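N-(5'-phosphoribosyl)anthranilate isomerase (Pyrococcus furiosus, PDB 4AAJ) catalyses the isomerisation of N-(5-phospho-beta-D-ribosyl)anthranilate to 1-(2-carboxyphenylamino)-1-deoxy-D-ribulose 5-phosphate, the third step from chorismate to tryptophan. Local coordinates at residues 26-34 and 53-64; 146-154 and 170-180. All coordinates share one frame; numbering follows the deposited sequence.

Interaction 1: residues 26-34 and 53-64. With SO4 (sulfate ion), chain D; SO4 (sulfate ion), chain C.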
loop_
_atom_site.group_PDB
_atom_site.type_symbol
_atom_site.label_atom_id
_atom_site.label_comp_id
_atom_site.label_asym_id
_atom_site.label_seq_id
_atom_site.Cartn_x
_atom_site.Cartn_y
_atom_site.Cartn_z
ATOM N N CYS A 26 -5.391 3.965 2.119
ATOM C CA CYS A 26 -4.096 4.630 2.255
ATOM C C CYS A 26 -4.209 6.152 2.332
ATOM O O CYS A 26 -5.187 6.734 1.866
ATOM C CB CYS A 26 -3.178 4.256 1.080
ATOM S SG CYS A 26 -1.447 4.589 1.468
ATOM N N GLY A 27 -3.197 6.772 2.925
ATOM C CA GLY A 27 -3.040 8.226 2.898
ATOM C C GLY A 27 -4.001 8.985 3.784
ATOM O O GLY A 27 -4.618 9.956 3.341
ATOM N N ILE A 28 -4.154 8.537 5.025
ATOM C CA ILE A 28 -4.937 9.321 6.000
ATOM C C ILE A 28 -4.067 10.378 6.683
ATOM O O ILE A 28 -2.842 10.205 6.843
ATOM C CB ILE A 28 -5.688 8.427 7.029
ATOM C CG1 ILE A 28 -4.700 7.639 7.896
ATOM C CG2 ILE A 28 -6.706 7.534 6.323
ATOM C CD1 ILE A 28 -5.351 6.968 9.102
ATOM N N LYS A 29 -4.697 11.486 7.084
ATOM C CA LYS A 29 -3.967 12.628 7.608
ATOM C C LYS A 29 -4.383 13.049 9.019
ATOM O O LYS A 29 -3.760 13.932 9.607
ATOM C CB LYS A 29 -4.095 13.825 6.665
ATOM C CG LYS A 29 -3.574 13.567 5.258
ATOM C CD LYS A 29 -3.646 14.818 4.392
ATOM C CE LYS A 29 -2.523 15.782 4.737
ATOM N NZ LYS A 29 -2.379 16.824 3.684
ATOM N N SER A 30 -5.409 12.405 9.565
ATOM C CA SER A 30 -5.925 12.794 10.879
ATOM C C SER A 30 -6.417 11.595 11.665
ATOM O O SER A 30 -6.796 10.567 11.089
ATOM C CB SER A 30 -7.087 13.775 10.704
ATOM O OG SER A 30 -8.119 13.183 9.936
ATOM N N LEU A 31 -6.439 11.748 12.985
ATOM C CA LEU A 31 -7.122 10.795 13.861
ATOM C C LEU A 31 -8.599 10.615 13.490
ATOM O O LEU A 31 -9.150 9.524 13.637
ATOM C CB LEU A 31 -6.957 11.193 15.337
ATOM C CG LEU A 31 -5.519 11.172 15.877
ATOM C CD1 LEU A 31 -5.375 12.025 17.136
ATOM C CD2 LEU A 31 -5.049 9.752 16.139
ATOM N N GLU A 32 -9.230 11.675 12.983
ATOM C CA GLU A 32 -10.614 11.596 12.509
ATOM C C GLU A 32 -10.757 10.604 11.349
ATOM O O GLU A 32 -11.650 9.754 11.346
ATOM C CB GLU A 32 -11.128 12.993 12.109
ATOM C CG GLU A 32 -12.623 13.072 11.834
ATOM C CD GLU A 32 -13.489 12.972 13.088
ATOM O OE1 GLU A 32 -12.951 12.758 14.201
ATOM O OE2 GLU A 32 -14.726 13.109 12.956
ATOM N N GLU A 33 -9.850 10.700 10.380
ATOM C CA GLU A 33 -9.833 9.775 9.248
ATOM C C GLU A 33 -9.480 8.352 9.692
ATOM O O GLU A 33 -9.980 7.393 9.134
ATOM C CB GLU A 33 -8.858 10.266 8.180
ATOM C CG GLU A 33 -9.460 11.296 7.233
ATOM C CD GLU A 33 -8.461 11.792 6.206
ATOM O OE1 GLU A 33 -7.345 12.174 6.602
ATOM O OE2 GLU A 33 -8.795 11.814 5.003
ATOM N N LEU A 34 -8.630 8.239 10.709
ATOM C CA LEU A 34 -8.312 6.933 11.295
ATOM C C LEU A 34 -9.584 6.236 11.786
ATOM O O LEU A 34 -9.820 5.077 11.473
ATOM C CB LEU A 34 -7.275 7.071 12.418
ATOM C CG LEU A 34 -6.942 5.805 13.231
ATOM C CD1 LEU A 34 -6.298 4.732 12.349
ATOM C CD2 LEU A 34 -6.035 6.136 14.400
ATOM N N LYS A 53 0.685 15.259 -1.560
ATOM C CA LYS A 53 -0.371 16.052 -0.933
ATOM C C LYS A 53 -0.870 15.412 0.358
ATOM O O LYS A 53 -1.531 16.072 1.164
ATOM C CB LYS A 53 -1.559 16.186 -1.889
ATOM C CG LYS A 53 -1.329 17.151 -3.042
ATOM C CD LYS A 53 -2.396 16.978 -4.111
ATOM C CE LYS A 53 -2.194 17.965 -5.249
ATOM N NZ LYS A 53 -3.095 17.656 -6.392
ATOM N N ARG A 54 -0.580 14.121 0.527
ATOM C CA ARG A 54 -0.995 13.386 1.724
ATOM C C ARG A 54 0.036 13.402 2.838
ATOM O O ARG A 54 -0.225 12.842 3.907
ATOM C CB ARG A 54 -1.341 11.928 1.387
ATOM C CG ARG A 54 -2.427 11.718 0.337
ATOM C CD ARG A 54 -3.660 12.572 0.559
ATOM N NE ARG A 54 -4.413 12.171 1.748
ATOM C CZ ARG A 54 -5.518 12.777 2.173
ATOM N NH1 ARG A 54 -6.004 13.819 1.507
ATOM N NH2 ARG A 54 -6.137 12.338 3.264
ATOM N N ARG A 55 1.202 14.013 2.604
ATOM C CA ARG A 55 2.281 14.037 3.600
ATOM C C ARG A 55 1.822 14.654 4.918
ATOM O O ARG A 55 1.049 15.628 4.926
ATOM C CB ARG A 55 3.524 14.786 3.112
ATOM C CG ARG A 55 3.334 16.297 3.000
ATOM C CD ARG A 55 4.587 16.979 2.475
ATOM N NE ARG A 55 5.763 16.684 3.287
ATOM C CZ ARG A 55 6.991 16.554 2.791
ATOM N NH1 ARG A 55 7.188 16.690 1.480
ATOM N NH2 ARG A 55 8.012 16.290 3.594
ATOM N N ILE A 56 2.274 14.044 6.003
ATOM C CA ILE A 56 2.050 14.559 7.367
ATOM C C ILE A 56 3.353 14.621 8.173
ATOM O O ILE A 56 4.326 13.902 7.890
ATOM C CB ILE A 56 0.950 13.760 8.115
ATOM C CG1 ILE A 56 1.419 12.317 8.413
ATOM C CG2 ILE A 56 -0.369 13.785 7.353
ATOM C CD1 ILE A 56 0.436 11.516 9.249
ATOM N N PRO A 57 3.412 15.512 9.193
ATOM C CA PRO A 57 4.559 15.595 10.069
ATOM C C PRO A 57 4.694 14.320 10.916
ATOM O O PRO A 57 3.702 13.599 11.084
ATOM C CB PRO A 57 4.236 16.801 10.982
ATOM C CG PRO A 57 3.099 17.511 10.344
ATOM C CD PRO A 57 2.371 16.515 9.500
ATOM N N LEU A 58 5.885 14.058 11.440
ATOM C CA LEU A 58 6.144 12.843 12.224
ATOM C C LEU A 58 5.278 12.767 13.490
ATOM O O LEU A 58 4.857 11.673 13.895
ATOM C CB LEU A 58 7.622 12.697 12.558
ATOM C CG LEU A 58 8.557 12.502 11.347
ATOM C CD1 LEU A 58 10.009 12.416 11.780
ATOM C CD2 LEU A 58 8.165 11.305 10.489
ATOM N N GLU A 59 4.983 13.918 14.098
ATOM C CA GLU A 59 4.091 13.923 15.281
ATOM C C GLU A 59 2.686 13.411 14.942
ATOM O O GLU A 59 2.105 12.637 15.710
ATOM C CB GLU A 59 4.018 15.332 15.913
ATOM C CG GLU A 59 2.864 15.524 16.908
ATOM C CD GLU A 59 2.911 14.572 18.096
ATOM O OE1 GLU A 59 4.017 14.231 18.563
ATOM O OE2 GLU A 59 1.819 14.177 18.577
ATOM N N LYS A 60 2.145 13.815 13.797
ATOM C CA LYS A 60 0.823 13.372 13.384
ATOM C C LYS A 60 0.838 11.869 13.049
ATOM O O LYS A 60 -0.083 11.136 13.418
ATOM C CB LYS A 60 0.298 14.204 12.221
ATOM C CG LYS A 60 -1.146 13.925 11.817
ATOM C CD LYS A 60 -2.137 13.992 12.979
ATOM C CE LYS A 60 -2.497 15.421 13.353
ATOM N NZ LYS A 60 -3.551 15.449 14.412
ATOM N N ALA A 61 1.905 11.422 12.377
ATOM C CA ALA A 61 2.097 9.982 12.118
ATOM C C ALA A 61 2.127 9.193 13.435
ATOM O O ALA A 61 1.439 8.185 13.570
ATOM C CB ALA A 61 3.376 9.743 11.314
ATOM N N ARG A 62 2.918 9.668 14.398
ATOM C CA ARG A 62 3.019 9.070 15.736
ATOM C C ARG A 62 1.651 8.923 16.394
ATOM O O ARG A 62 1.327 7.845 16.939
ATOM C CB ARG A 62 3.907 9.955 16.602
ATOM C CG ARG A 62 4.767 9.258 17.635
ATOM C CD ARG A 62 6.115 9.973 17.756
ATOM N NE ARG A 62 6.019 11.436 17.879
ATOM C CZ ARG A 62 6.937 12.307 17.445
ATOM N NH1 ARG A 62 8.040 11.894 16.831
ATOM N NH2 ARG A 62 6.746 13.611 17.617
ATOM N N GLU A 63 0.853 9.991 16.346
ATOM C CA GLU A 63 -0.514 9.979 16.904
ATOM C C GLU A 63 -1.424 8.950 16.250
ATOM O O GLU A 63 -2.206 8.277 16.927
ATOM C CB GLU A 63 -1.170 11.336 16.740
ATOM C CG GLU A 63 -0.549 12.420 17.587
ATOM C CD GLU A 63 -1.131 13.790 17.305
ATOM O OE1 GLU A 63 -2.190 13.891 16.642
ATOM O OE2 GLU A 63 -0.523 14.773 17.766
ATOM N N ILE A 64 -1.340 8.843 14.929
ATOM C CA ILE A 64 -2.207 7.916 14.198
ATOM C C ILE A 64 -1.793 6.484 14.532
ATOM O O ILE A 64 -2.665 5.642 14.821
ATOM C CB ILE A 64 -2.197 8.198 12.682
ATOM C CG1 ILE A 64 -3.079 9.420 12.380
ATOM C CG2 ILE A 64 -2.741 7.020 11.887
ATOM C CD1 ILE A 64 -2.713 10.146 11.098
HETATM S S SO4 D . -7.426 15.103 14.231
HETATM O O1 SO4 D . -6.085 14.470 14.269
HETATM O O2 SO4 D . -7.839 15.396 15.619
HETATM O O3 SO4 D . -8.444 14.226 13.623
HETATM O O4 SO4 D . -7.328 16.355 13.443
HETATM S S SO4 C . -0.493 12.807 -3.971
HETATM O O1 SO4 C . 0.536 11.755 -3.795
HETATM O O2 SO4 C . -1.468 12.722 -2.858
HETATM O O3 SO4 C . -1.202 12.603 -5.255
HETATM O O4 SO4 C . 0.162 14.138 -3.973
HETATM O O HOH W 1 -1.098 10.319 4.732
HETATM O O HOH W 2 -0.065 17.630 3.365
#
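R54 grips the carbonyl of G27 side-on, sending two nitrogens to one oxygen: NE lies 2.7 Å and NH2 2.8 Å from G27 O, which sits only 12° out of the guanidinium plane. The chain of R54, folded back at chi2 and chi3, brings that edge round to the 26-34 loop. NH2 also makes a weak bond, part of a salt bridge, to E33 OE2 at 3.2 Å, with carboxylate and guanidinium planes 64° apart. E33 itself takes the backbone N of K29 on OE1, while its OE2 and R54 NH1 are held by K211 N and G209 O. A leucine in place of R54 would probably leave E33 without this charged mate and weaken the hold of 53-64 on the G27 turn.

K29 crosses R54 at about a right angle, its CD over the centre of the guanidinium, 3.5 Å above the plane. Its chain bends at chi3, and NZ ends in the carbonyl plane of K53, 2.8 Å from K53 O. Water 1 links I28 O with R54 O.

Both segments run from loops at the C-terminal ends of strands 22-25 and 43-47 into the following helices of a (beta/alpha)8 barrel. S30 N-caps the first helix, its OG accepting from E33 N. Beside this cap a sulfate, probably from the crystallisation liquor, is bound by the N-H groups of L31 and E32 and by K60 NZ from the second helix.

Among the apolar contacts, I64 of the second helix meets the loop residue I28 (CG2 to CD1, 3.8 Å) and, on the first helix, the CD2 atoms of L31 and L34. Nearer the loops, I56 CG2 packs against K29 CB.

Interaction 2: residues 146-154 and 170-180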
loop_
_atom_site.group_PDB
_atom_site.type_symbol
_atom_site.label_atom_id
_atom_site.label_comp_id
_atom_site.label_asym_id
_atom_site.label_seq_id
_atom_site.Cartn_x
_atom_site.Cartn_y
_atom_site.Cartn_z
ATOM N N ASN A 146 13.477 -8.802 -0.335
ATOM C CA ASN A 146 12.912 -9.762 0.607
ATOM C C ASN A 146 11.707 -9.150 1.329
ATOM O O ASN A 146 11.618 -9.171 2.562
ATOM C CB ASN A 146 13.995 -10.231 1.592
ATOM C CG ASN A 146 13.484 -11.251 2.592
ATOM O OD1 ASN A 146 12.800 -12.207 2.228
ATOM N ND2 ASN A 146 13.814 -11.047 3.867
ATOM N N ALA A 147 10.779 -8.601 0.546
ATOM C CA ALA A 147 9.623 -7.899 1.103
ATOM C C ALA A 147 8.580 -8.880 1.615
ATOM O O ALA A 147 8.385 -9.948 1.033
ATOM C CB ALA A 147 9.020 -6.950 0.074
ATOM N N ASP A 148 7.924 -8.517 2.717
ATOM C CA ASP A 148 6.839 -9.310 3.296
ATOM C C ASP A 148 5.552 -9.277 2.474
ATOM O O ASP A 148 4.731 -10.190 2.561
ATOM C CB ASP A 148 6.548 -8.838 4.718
ATOM C CG ASP A 148 7.741 -9.016 5.636
ATOM O OD1 ASP A 148 8.108 -10.187 5.896
ATOM O OD2 ASP A 148 8.337 -8.000 6.066
ATOM N N MET A 149 5.353 -8.206 1.712
ATOM C CA MET A 149 4.184 -8.092 0.834
ATOM C C MET A 149 4.560 -7.243 -0.361
ATOM O O MET A 149 5.378 -6.332 -0.248
ATOM C CB MET A 149 2.983 -7.488 1.581
ATOM C CG MET A 149 1.681 -7.378 0.771
ATOM S SD MET A 149 1.127 -8.909 -0.038
ATOM C CE MET A 149 0.764 -9.906 1.410
ATOM N N VAL A 150 3.975 -7.563 -1.509
ATOM C CA VAL A 150 4.202 -6.802 -2.726
ATOM C C VAL A 150 2.986 -5.925 -3.007
ATOM O O VAL A 150 1.839 -6.384 -2.992
ATOM C CB VAL A 150 4.478 -7.741 -3.935
ATOM C CG1 VAL A 150 4.298 -7.011 -5.253
ATOM C CG2 VAL A 150 5.872 -8.332 -3.857
ATOM N N LEU A 151 3.235 -4.656 -3.282
ATOM C CA LEU A 151 2.186 -3.766 -3.722
ATOM C C LEU A 151 2.477 -3.447 -5.182
ATOM O O LEU A 151 3.620 -3.144 -5.523
ATOM C CB LEU A 151 2.162 -2.487 -2.873
ATOM C CG LEU A 151 1.254 -1.334 -3.321
ATOM C CD1 LEU A 151 -0.221 -1.652 -3.172
ATOM C CD2 LEU A 151 1.602 -0.071 -2.528
ATOM N N LEU A 152 1.468 -3.580 -6.037
ATOM C CA LEU A 152 1.614 -3.269 -7.465
ATOM C C LEU A 152 0.858 -1.992 -7.782
ATOM O O LEU A 152 -0.350 -1.921 -7.564
ATOM C CB LEU A 152 1.098 -4.419 -8.341
ATOM C CG LEU A 152 1.767 -5.795 -8.225
ATOM C CD1 LEU A 152 1.142 -6.748 -9.249
ATOM C CD2 LEU A 152 3.272 -5.717 -8.398
ATOM N N ASP A 153 1.582 -0.988 -8.282
ATOM C CA ASP A 153 0.997 0.308 -8.651
ATOM C C ASP A 153 0.616 0.321 -10.112
ATOM O O ASP A 153 1.487 0.182 -10.969
ATOM C CB ASP A 153 1.999 1.449 -8.456
ATOM C CG ASP A 153 2.452 1.605 -7.036
ATOM O OD1 ASP A 153 1.613 1.504 -6.117
ATOM O OD2 ASP A 153 3.661 1.855 -6.844
ATOM N N THR A 154 -0.672 0.516 -10.387
ATOM C CA THR A 154 -1.179 0.668 -11.752
ATOM C C THR A 154 -0.854 2.060 -12.303
ATOM O O THR A 154 -1.123 3.077 -11.659
ATOM C CB THR A 154 -2.701 0.407 -11.815
ATOM O OG1 THR A 154 -2.957 -0.977 -11.551
ATOM C CG2 THR A 154 -3.276 0.777 -13.192
ATOM N N VAL A 170 1.206 -11.727 -12.203
ATOM C CA VAL A 170 2.037 -11.608 -11.007
ATOM C C VAL A 170 1.232 -12.118 -9.810
ATOM O O VAL A 170 1.752 -12.879 -8.996
ATOM C CB VAL A 170 2.545 -10.163 -10.758
ATOM C CG1 VAL A 170 3.456 -10.116 -9.538
ATOM C CG2 VAL A 170 3.296 -9.628 -11.969
ATOM N N ALA A 171 -0.033 -11.720 -9.736
ATOM C CA ALA A 171 -0.914 -12.094 -8.621
ATOM C C ALA A 171 -1.118 -13.615 -8.516
ATOM O O ALA A 171 -1.298 -14.149 -7.422
ATOM C CB ALA A 171 -2.245 -11.369 -8.719
ATOM N N ARG A 172 -1.073 -14.292 -9.662
ATOM C CA ARG A 172 -1.170 -15.754 -9.710
ATOM C C ARG A 172 0.043 -16.451 -9.099
ATOM O O ARG A 172 -0.089 -17.523 -8.497
ATOM C CB ARG A 172 -1.406 -16.237 -11.143
ATOM C CG ARG A 172 -2.852 -16.107 -11.602
ATOM C CD ARG A 172 -3.040 -16.715 -12.983
ATOM N NE ARG A 172 -2.944 -18.176 -12.953
ATOM C CZ ARG A 172 -2.611 -18.932 -13.995
ATOM N NH1 ARG A 172 -2.330 -18.376 -15.170
ATOM N NH2 ARG A 172 -2.552 -20.252 -13.862
ATOM N N LYS A 173 1.213 -15.835 -9.236
ATOM C CA LYS A 173 2.460 -16.402 -8.729
ATOM C C LYS A 173 2.728 -16.061 -7.263
ATOM O O LYS A 173 3.257 -16.888 -6.521
ATOM C CB LYS A 173 3.648 -15.962 -9.594
ATOM C CG LYS A 173 3.750 -16.657 -10.946
ATOM C CD LYS A 173 4.743 -17.810 -10.909
ATOM C CE LYS A 173 4.856 -18.488 -12.268
ATOM N NZ LYS A 173 5.696 -19.720 -12.204
ATOM N N ILE A 174 2.385 -14.838 -6.850
ATOM C CA ILE A 174 2.725 -14.360 -5.501
ATOM C C ILE A 174 1.579 -13.535 -4.891
ATOM O O ILE A 174 0.790 -12.954 -5.630
ATOM C CB ILE A 174 4.033 -13.530 -5.500
ATOM C CG1 ILE A 174 3.905 -12.317 -6.417
ATOM C CG2 ILE A 174 5.227 -14.379 -5.927
ATOM C CD1 ILE A 174 4.917 -11.237 -6.145
ATOM N N PRO A 175 1.481 -13.482 -3.542
ATOM C CA PRO A 175 0.466 -12.600 -2.963
ATOM C C PRO A 175 0.799 -11.157 -3.309
ATOM O O PRO A 175 1.935 -10.752 -3.148
ATOM C CB PRO A 175 0.639 -12.797 -1.448
ATOM C CG PRO A 175 1.380 -14.089 -1.307
ATOM C CD PRO A 175 2.298 -14.122 -2.494
ATOM N N VAL A 176 -0.175 -10.422 -3.826
ATOM C CA VAL A 176 0.005 -8.989 -4.100
ATOM C C VAL A 176 -1.182 -8.163 -3.636
ATOM O O VAL A 176 -2.318 -8.642 -3.595
ATOM C CB VAL A 176 0.250 -8.666 -5.602
ATOM C CG1 VAL A 176 1.447 -9.424 -6.158
ATOM C CG2 VAL A 176 -0.986 -8.935 -6.433
ATOM N N ILE A 177 -0.907 -6.902 -3.309
ATOM C CA ILE A 177 -1.947 -5.900 -3.122
ATOM C C ILE A 177 -1.884 -5.032 -4.361
ATOM O O ILE A 177 -0.801 -4.633 -4.763
ATOM C CB ILE A 177 -1.655 -5.023 -1.867
ATOM C CG1 ILE A 177 -1.425 -5.898 -0.631
ATOM C CG2 ILE A 177 -2.740 -3.986 -1.642
ATOM C CD1 ILE A 177 -2.601 -6.743 -0.219
ATOM N N VAL A 178 -3.023 -4.779 -4.993
ATOM C CA VAL A 178 -3.026 -3.979 -6.215
ATOM C C VAL A 178 -3.584 -2.573 -5.914
ATOM O O VAL A 178 -4.493 -2.418 -5.110
ATOM C CB VAL A 178 -3.760 -4.728 -7.351
ATOM C CG1 VAL A 178 -5.259 -4.834 -7.066
ATOM C CG2 VAL A 178 -3.485 -4.088 -8.710
ATOM N N ALA A 179 -2.995 -1.547 -6.515
ATOM C CA ALA A 179 -3.445 -0.175 -6.276
ATOM C C ALA A 179 -3.342 0.654 -7.541
ATOM O O ALA A 179 -2.560 0.334 -8.440
ATOM C CB ALA A 179 -2.630 0.472 -5.169
ATOM N N GLY A 180 -4.120 1.730 -7.588
ATOM C CA GLY A 180 -4.028 2.693 -8.671
ATOM C C GLY A 180 -5.384 2.911 -9.294
ATOM O O GLY A 180 -5.893 2.057 -10.035
#
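Backbone bonds pair L151, L152 and D153 with I177, V178 and A179 in parallel register. I177 N reaches V150 O at 2.8 Å with an N-H...O angle of 172°, L152 N reaches I177 O, A179 N reaches L152 O, and T154 N closes the ladder on A179 O at 2.7 Å. CA-H...O contacts accompany the ladder, among them L151 CA to I177 O at 3.3 Å. The axes of strands 149-153 and 176-179 approach to 4.6 Å, and their directions differ by 23°.

These are neighbouring strands of the closed (beta/alpha)8 barrel, and helix 165-173 forms the crossover between them, so the unit is beta-alpha-beta. Strand 117-123 flanks 149-153 on its other edge, and strand 198-201 flanks 176-179.

Apolar contacts occupy both faces. On the one bearing V150, L152 and V176, the helix comes in: L152 CD1 lies 4.0 Å from V170 CB and also nears V176 CG1. V150 and V176 run alongside each other, CG1 to CG1, while I174 CD1 crosses to V150 CG2 at 3.8 Å. On the face of L151, I177 and A179, L151 CD1 touches both I177 CG2 and A179 CB, each at 3.8 Å. At the strand start M149, bent at chi2 (52°) and chi3, places CG 3.7 Å from I177 CG1 and its CE against P175 CB.

How the interactions relate
Interaction 1 is complete in the chain before interaction 2 begins, and their centres lie about 24 Å apart on opposite sides of the chain's centre. Their nearest atoms are about 7 Å apart, so the two do not touch. Both belong to one eight-stranded parallel barrel, and each joins elements belonging to consecutive strands. Interaction 1 sits near the periphery, about 15 Å from the chain centre, between the loops and helices that follow strands 22-25 and 43-47. Interaction 2, about 9 Å from that centre, pairs strands 149-153 and 176-179 in the wall and brings the end of the crossover helix 165-173 against them.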